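Local structure of glial cell-derived neurotrophic factor (Rattus norvegicus, 1AGQ) at the interface of chains A and B and the interface of chains C and A. The protein acts as a secreted, cystine-knot neurotrophic growth factor that works as a homodimer and signals to neurons through cell-surface receptors. Coordinates in Å, arbitrary orientation; residue numbers count along the deposited sequence, not the author numbering. Chains: chain A/B/C, Glial cell-derived neurotrophic factor.

Contact 1: the interface of chains A and B. Residues chain A 44-46; chain B 45-48, 65.
A:Thr45 and B:His48 meet with their side chains at roughly a right angle, the methyl CG2 of the threonine coming to 3.5 Å from CD2 on the imidazole rim. That methyl lies anti to its own backbone N (chi1 of OG1 -64°), which aims it across the contact; the hydroxyl OG1, on the other branch, rests 3.5 Å from the methyl CB of B:Ala46. The imidazole is limited on one face by B:Ile65, a neighbour in its own chain, whose CG1 stands 3.6 Å above the ring plane near the rim, while the carbonyl O of A:Ala46 lies in the plane at the edge. Side-chain contacts are few, and three backbone hydrogen bonds among these residues join the edges of the strands. Strands 43-50 of the two chains run parallel, with bridges pairing A:Thr45 with B:Ala46 and A:Ala46 with B:Ile47. B:Ala46 N donates to A:Leu44 O at 3.1 Å, and A:Ala46 N to B:Ala46 O at 2.9 Å. The A/B interface as a whole is not an exact two-fold and may reflect packing of dimers in the crystal. Farther along, B:His48 N donates to A:Ala46 O at 2.9 Å.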
loop_
_atom_site.group_PDB
_atom_site.type_symbol
_atom_site.label_atom_id
_atom_site.label_comp_id
_atom_site.label_asym_id
_atom_site.label_seq_id
_atom_site.Cartn_x
_atom_site.Cartn_y
_atom_site.Cartn_z
ATOM N N LEU A 44 -0.207 3.122 6.203
ATOM C CA LEU A 44 0.105 4.305 6.978
ATOM C C LEU A 44 -1.213 5.014 7.250
ATOM O O LEU A 44 -2.045 5.150 6.354
ATOM C CB LEU A 44 1.030 5.188 6.152
ATOM C CG LEU A 44 1.692 6.422 6.761
ATOM C CD1 LEU A 44 2.676 6.019 7.821
ATOM C CD2 LEU A 44 2.392 7.190 5.670
ATOM N N THR A 45 -1.420 5.423 8.495
ATOM C CA THR A 45 -2.652 6.109 8.869
ATOM C C THR A 45 -2.249 7.416 9.538
ATOM O O THR A 45 -1.349 7.423 10.387
ATOM C CB THR A 45 -3.479 5.285 9.862
ATOM O OG1 THR A 45 -3.892 4.068 9.239
ATOM C CG2 THR A 45 -4.754 6.051 10.272
ATOM N N ALA A 46 -2.903 8.512 9.151
ATOM C CA ALA A 46 -2.590 9.824 9.720
ATOM C C ALA A 46 -3.692 10.359 10.648
ATOM O O ALA A 46 -4.893 10.135 10.439
ATOM C CB ALA A 46 -2.342 10.813 8.590
ATOM N N THR B 45 -4.084 4.407 1.914
ATOM C CA THR B 45 -3.577 5.204 3.007
ATOM C C THR B 45 -4.834 5.586 3.775
ATOM O O THR B 45 -5.946 5.507 3.241
ATOM C CB THR B 45 -2.780 6.419 2.485
ATOM O OG1 THR B 45 -2.299 7.196 3.585
ATOM C CG2 THR B 45 -3.622 7.260 1.598
ATOM N N ALA B 46 -4.681 5.979 5.035
ATOM C CA ALA B 46 -5.869 6.271 5.825
ATOM C C ALA B 46 -5.701 7.546 6.625
ATOM O O ALA B 46 -4.584 7.997 6.881
ATOM C CB ALA B 46 -6.164 5.093 6.761
ATOM N N ILE B 47 -6.831 8.129 7.002
ATOM C CA ILE B 47 -6.814 9.357 7.779
ATOM C C ILE B 47 -7.989 9.367 8.778
ATOM O O ILE B 47 -9.104 8.935 8.466
ATOM C CB ILE B 47 -6.849 10.608 6.820
ATOM C CG1 ILE B 47 -6.919 11.889 7.644
ATOM C CG2 ILE B 47 -8.001 10.501 5.816
ATOM C CD1 ILE B 47 -6.340 13.097 6.936
ATOM N N HIS B 48 -7.718 9.835 9.997
ATOM C CA HIS B 48 -8.747 9.922 11.017
ATOM C C HIS B 48 -9.498 11.218 10.748
ATOM O O HIS B 48 -8.891 12.279 10.582
ATOM C CB HIS B 48 -8.118 9.968 12.412
ATOM C CG HIS B 48 -7.691 8.630 12.927
ATOM N ND1 HIS B 48 -8.348 7.980 13.943
ATOM C CD2 HIS B 48 -6.641 7.841 12.592
ATOM C CE1 HIS B 48 -7.726 6.853 14.221
ATOM N NE2 HIS B 48 -6.683 6.742 13.414
ATOM N N ILE B 65 -12.313 6.372 10.398
ATOM C CA ILE B 65 -11.013 6.342 9.767
ATOM C C ILE B 65 -11.415 6.175 8.310
ATOM O O ILE B 65 -12.076 5.202 7.951
ATOM C CB ILE B 65 -10.165 5.165 10.231
ATOM C CG1 ILE B 65 -9.789 5.352 11.714
ATOM C CG2 ILE B 65 -8.881 5.103 9.414
ATOM C CD1 ILE B 65 -9.198 4.132 12.341
#

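Contact 2: the interface of chains C and A. Residues chain C 80, 83-84, 87; chain A 49, 53-54, 66, 68.
C:Ile83 and A:Leu54 form the tight end of this contact: methyl CG2 of the isoleucine and CD2 of the leucine are 3.5 Å apart, closer than usual for carbons, as the two side chains cross obliquely. Next to them the ring of A:Phe66 is fitted in from several directions. C:Ile83 CG2 stands over one face near the rim, C:Leu84 CD2 lies in plane at the edge, and C:Leu87, sliding past in the opposite direction, brings CD1 to 3.8 Å from CE2. The same C:Leu87 methyl reaches A:Leu49 CD1 tip to tip at 3.9 Å. C:Tyr80 crosses A:Phe66 at about a right angle, with CD1 3.9 Å from CE1, and its phenol OH comes 3.3 Å from A:Tyr68 CA. A:Tyr68 has CG between backbone N and carbonyl carbon (chi1 64°), which turns its ring away from the phenol and leaves CA and CB facing it. An alanine in place of C:Tyr80 would probably deprive A:Phe66 CE1 and the backbone of A:Tyr68 of their cover, leaving a gap beside the phenylalanine. The packing is looser at A:Asp53, where carbonyl O lies 3.8 Å from C:Leu87 CD2 and little surface is hidden. In the fold, one side of helix 79-90 of chain C is laid against strand 43-50, the short helical turn 51-54 and strand 63-70 of chain A.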
loop_
_atom_site.group_PDB
_atom_site.type_symbol
_atom_site.label_atom_id
_atom_site.label_comp_id
_atom_site.label_asym_id
_atom_site.label_seq_id
_atom_site.Cartn_x
_atom_site.Cartn_y
_atom_site.Cartn_z
ATOM N N TYR C 80 7.850 7.007 19.180
ATOM C CA TYR C 80 6.709 6.505 18.425
ATOM C C TYR C 80 5.866 5.510 19.219
ATOM O O TYR C 80 4.627 5.600 19.253
ATOM C CB TYR C 80 7.231 5.875 17.121
ATOM C CG TYR C 80 6.184 5.149 16.324
ATOM C CD1 TYR C 80 5.283 5.853 15.518
ATOM C CD2 TYR C 80 6.109 3.756 16.348
ATOM C CE1 TYR C 80 4.339 5.179 14.747
ATOM C CE2 TYR C 80 5.179 3.075 15.587
ATOM C CZ TYR C 80 4.302 3.792 14.782
ATOM O OH TYR C 80 3.460 3.130 13.945
ATOM N N ILE C 83 4.021 7.182 22.194
ATOM C CA ILE C 83 2.791 7.858 21.818
ATOM C C ILE C 83 1.678 6.924 21.356
ATOM O O ILE C 83 0.497 7.258 21.460
ATOM C CB ILE C 83 3.045 8.844 20.660
ATOM C CG1 ILE C 83 4.128 9.849 21.048
ATOM C CG2 ILE C 83 1.759 9.572 20.309
ATOM C CD1 ILE C 83 4.712 10.573 19.865
ATOM N N LEU C 84 2.053 5.756 20.844
ATOM C CA LEU C 84 1.071 4.771 20.406
ATOM C C LEU C 84 0.332 4.277 21.645
ATOM O O LEU C 84 -0.896 4.147 21.641
ATOM C CB LEU C 84 1.770 3.592 19.715
ATOM C CG LEU C 84 1.909 3.582 18.188
ATOM C CD1 LEU C 84 2.330 2.183 17.766
ATOM C CD2 LEU C 84 0.592 3.966 17.495
ATOM N N LEU C 87 -1.943 7.026 23.179
ATOM C CA LEU C 87 -3.140 7.232 22.378
ATOM C C LEU C 87 -4.198 6.161 22.651
ATOM O O LEU C 87 -5.377 6.358 22.356
ATOM C CB LEU C 87 -2.777 7.283 20.891
ATOM C CG LEU C 87 -2.053 8.593 20.531
ATOM C CD1 LEU C 87 -1.769 8.625 19.047
ATOM C CD2 LEU C 87 -2.901 9.801 20.939
ATOM N N LEU A 49 -3.040 15.823 15.469
ATOM C CA LEU A 49 -3.094 15.911 16.919
ATOM C C LEU A 49 -2.375 17.147 17.431
ATOM O O LEU A 49 -1.625 17.791 16.715
ATOM C CB LEU A 49 -2.428 14.687 17.556
ATOM C CG LEU A 49 -2.911 13.252 17.277
ATOM C CD1 LEU A 49 -1.868 12.276 17.777
ATOM C CD2 LEU A 49 -4.237 13.002 17.957
ATOM N N ASP A 53 -1.688 16.273 22.945
ATOM C CA ASP A 53 -2.503 15.049 22.854
ATOM C C ASP A 53 -1.627 13.793 23.010
ATOM O O ASP A 53 -2.136 12.708 23.291
ATOM C CB ASP A 53 -3.201 14.932 21.485
ATOM C CG ASP A 53 -4.396 15.857 21.326
ATOM O OD1 ASP A 53 -5.087 16.152 22.324
ATOM O OD2 ASP A 53 -4.648 16.283 20.175
ATOM N N LEU A 54 -0.316 13.936 22.810
ATOM C CA LEU A 54 0.601 12.801 22.881
ATOM C C LEU A 54 0.912 12.260 24.266
ATOM O O LEU A 54 1.537 11.201 24.393
ATOM C CB LEU A 54 1.909 13.151 22.185
ATOM C CG LEU A 54 1.796 13.827 20.817
ATOM C CD1 LEU A 54 3.198 14.151 20.318
ATOM C CD2 LEU A 54 1.054 12.931 19.827
ATOM N N PHE A 66 0.309 13.006 13.155
ATOM C CA PHE A 66 1.016 11.839 13.648
ATOM C C PHE A 66 0.611 10.701 12.715
ATOM O O PHE A 66 -0.563 10.566 12.381
ATOM C CB PHE A 66 0.595 11.535 15.080
ATOM C CG PHE A 66 1.003 10.166 15.558
ATOM C CD1 PHE A 66 2.324 9.896 15.879
ATOM C CD2 PHE A 66 0.063 9.144 15.661
ATOM C CE1 PHE A 66 2.710 8.630 16.294
ATOM C CE2 PHE A 66 0.449 7.868 16.075
ATOM C CZ PHE A 66 1.774 7.618 16.389
ATOM N N TYR A 68 0.917 6.456 11.886
ATOM C CA TYR A 68 1.277 5.168 12.436
ATOM C C TYR A 68 0.992 4.088 11.412
ATOM O O TYR A 68 0.202 4.295 10.493
ATOM C CB TYR A 68 0.504 4.908 13.734
ATOM C CG TYR A 68 -0.991 4.807 13.579
ATOM C CD1 TYR A 68 -1.782 5.947 13.570
ATOM C CD2 TYR A 68 -1.628 3.564 13.491
ATOM C CE1 TYR A 68 -3.177 5.868 13.487
ATOM C CE2 TYR A 68 -3.036 3.476 13.406
ATOM C CZ TYR A 68 -3.801 4.632 13.406
ATOM O OH TYR A 68 -5.186 4.571 13.284
#

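Contact 3: the interface of chains C and A. Residues chain C 80-81, 84, 99-101, 135; chain A 104-105.
The left-handed backbone of C:Gly99 (phi 60°, psi 22°) presents its carbonyl O to NH1 of A:Arg104, which itself lies in extended strand 103-105. This bond, 2.8 Å from NH1 to C:Gly99 O, lies in both the carbonyl and the guanidinium plane. The arginine chain bends at chi2 and chi3, bringing its end up to C:Asp81, where carboxylate and guanidinium are nearly coplanar (8°). The grip is end-on: NH1 bonds OD1 at 2.7 Å, a salt bridge, and NH2 bonds OD2 at 3.1 Å, each oxygen using its syn lone pair. From the remaining edge NE donates to OXT, an oxygen of the C-terminal carboxylate of C:Ile135, at 2.7 Å. Two anionic groups thus probably stabilise the cation, and bonds along its edge fix its rotation. Its faces are bounded too, by A:Pro105 CD and by C:Ala101 CA, the latter 3.4 Å above the plane. A:Pro105 also sets CG over the face of the C:Tyr80 ring, 3.7 Å from the centroid, opposite the face taken by C:Leu84. The site lies by the cystine knots of both chains, A:Arg104 following A:Cys103 and C:Ile135 following C:Cys134, with the start of helix 79-90 of chain C alongside.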
loop_
_atom_site.group_PDB
_atom_site.type_symbol
_atom_site.label_atom_id
_atom_site.label_comp_id
_atom_site.label_asym_id
_atom_site.label_seq_id
_atom_site.Cartn_x
_atom_site.Cartn_y
_atom_site.Cartn_z
ATOM N N TYR C 80 7.850 7.007 19.180
ATOM C CA TYR C 80 6.709 6.505 18.425
ATOM C C TYR C 80 5.866 5.510 19.219
ATOM O O TYR C 80 4.627 5.600 19.253
ATOM C CB TYR C 80 7.231 5.875 17.121
ATOM C CG TYR C 80 6.184 5.149 16.324
ATOM C CD1 TYR C 80 5.283 5.853 15.518
ATOM C CD2 TYR C 80 6.109 3.756 16.348
ATOM C CE1 TYR C 80 4.339 5.179 14.747
ATOM C CE2 TYR C 80 5.179 3.075 15.587
ATOM C CZ TYR C 80 4.302 3.792 14.782
ATOM O OH TYR C 80 3.460 3.130 13.945
ATOM N N ASP C 81 6.532 4.570 19.889
ATOM C CA ASP C 81 5.813 3.560 20.655
ATOM C C ASP C 81 5.202 4.158 21.915
ATOM O O ASP C 81 4.131 3.738 22.362
ATOM C CB ASP C 81 6.752 2.409 21.014
ATOM C CG ASP C 81 7.117 1.562 19.796
ATOM O OD1 ASP C 81 6.193 1.041 19.144
ATOM O OD2 ASP C 81 8.321 1.433 19.511
ATOM N N LEU C 84 2.053 5.756 20.844
ATOM C CA LEU C 84 1.071 4.771 20.406
ATOM C C LEU C 84 0.332 4.277 21.645
ATOM O O LEU C 84 -0.896 4.147 21.641
ATOM C CB LEU C 84 1.770 3.592 19.715
ATOM C CG LEU C 84 1.909 3.582 18.188
ATOM C CD1 LEU C 84 2.330 2.183 17.766
ATOM C CD2 LEU C 84 0.592 3.966 17.495
ATOM N N GLY C 99 -0.364 -1.652 15.582
ATOM C CA GLY C 99 1.022 -1.340 15.292
ATOM C C GLY C 99 2.085 -1.553 16.357
ATOM O O GLY C 99 3.157 -0.957 16.259
ATOM N N GLN C 100 1.829 -2.412 17.348
ATOM C CA GLN C 100 2.804 -2.663 18.427
ATOM C C GLN C 100 4.134 -3.234 17.925
ATOM O O GLN C 100 4.179 -3.915 16.895
ATOM C CB GLN C 100 2.210 -3.623 19.461
ATOM C CG GLN C 100 2.028 -5.027 18.911
ATOM C CD GLN C 100 1.531 -6.022 19.940
ATOM O OE1 GLN C 100 1.029 -7.092 19.586
ATOM N NE2 GLN C 100 1.667 -5.679 21.220
ATOM N N ALA C 101 5.209 -2.962 18.662
ATOM C CA ALA C 101 6.548 -3.426 18.306
ATOM C C ALA C 101 6.640 -4.936 18.480
ATOM O O ALA C 101 5.882 -5.524 19.257
ATOM C CB ALA C 101 7.591 -2.751 19.182
ATOM N N ILE C 135 11.430 -4.158 17.435
ATOM C CA ILE C 135 11.375 -3.170 16.358
ATOM C C ILE C 135 9.975 -2.927 15.806
ATOM O O ILE C 135 9.058 -3.681 16.183
ATOM C CB ILE C 135 12.290 -3.585 15.196
ATOM C CG1 ILE C 135 11.802 -4.905 14.585
ATOM C CG2 ILE C 135 13.711 -3.723 15.691
ATOM C CD1 ILE C 135 12.625 -5.371 13.374
ATOM O OXT ILE C 135 9.819 -1.981 14.999
ATOM N N ARG A 104 5.204 -2.072 10.822
ATOM C CA ARG A 104 5.874 -1.017 11.585
ATOM C C ARG A 104 6.512 0.027 10.683
ATOM O O ARG A 104 6.608 -0.146 9.467
ATOM C CB ARG A 104 6.977 -1.658 12.437
ATOM C CG ARG A 104 6.483 -2.751 13.355
ATOM C CD ARG A 104 6.054 -2.149 14.680
ATOM N NE ARG A 104 7.163 -1.400 15.254
ATOM C CZ ARG A 104 7.032 -0.549 16.262
ATOM N NH1 ARG A 104 5.871 -0.321 16.810
ATOM N NH2 ARG A 104 8.142 0.075 16.718
ATOM N N PRO A 105 6.948 1.167 11.269
ATOM C CA PRO A 105 7.579 2.157 10.398
ATOM C C PRO A 105 8.936 1.653 9.929
ATOM O O PRO A 105 9.708 1.103 10.719
ATOM C CB PRO A 105 7.741 3.393 11.300
ATOM C CG PRO A 105 6.847 3.119 12.495
ATOM C CD PRO A 105 6.846 1.627 12.653
#

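Contacts 2 and 3 belong to one two-fold symmetric interface; their C-alpha centres are about 11 Å apart, and both include C:Tyr80 and C:Leu84. C:Tyr80 touches chain A in both, while in contact 3 C:Leu84 backs its ring. Helix 79-90 of chain C thus ties an apolar patch to a charged anchor, each with a twin, as expected of the growth-factor homodimer. Contact 1 belongs to an interface that is not an exact two-fold. Its centre is about 13 Å from that of contact 2 and 15 Å from that of contact 3. Strand 43-50 of chain A serves contacts 1 and 2 with different residues, so chain B can join without displacing chain C, perhaps merely through crystal packing.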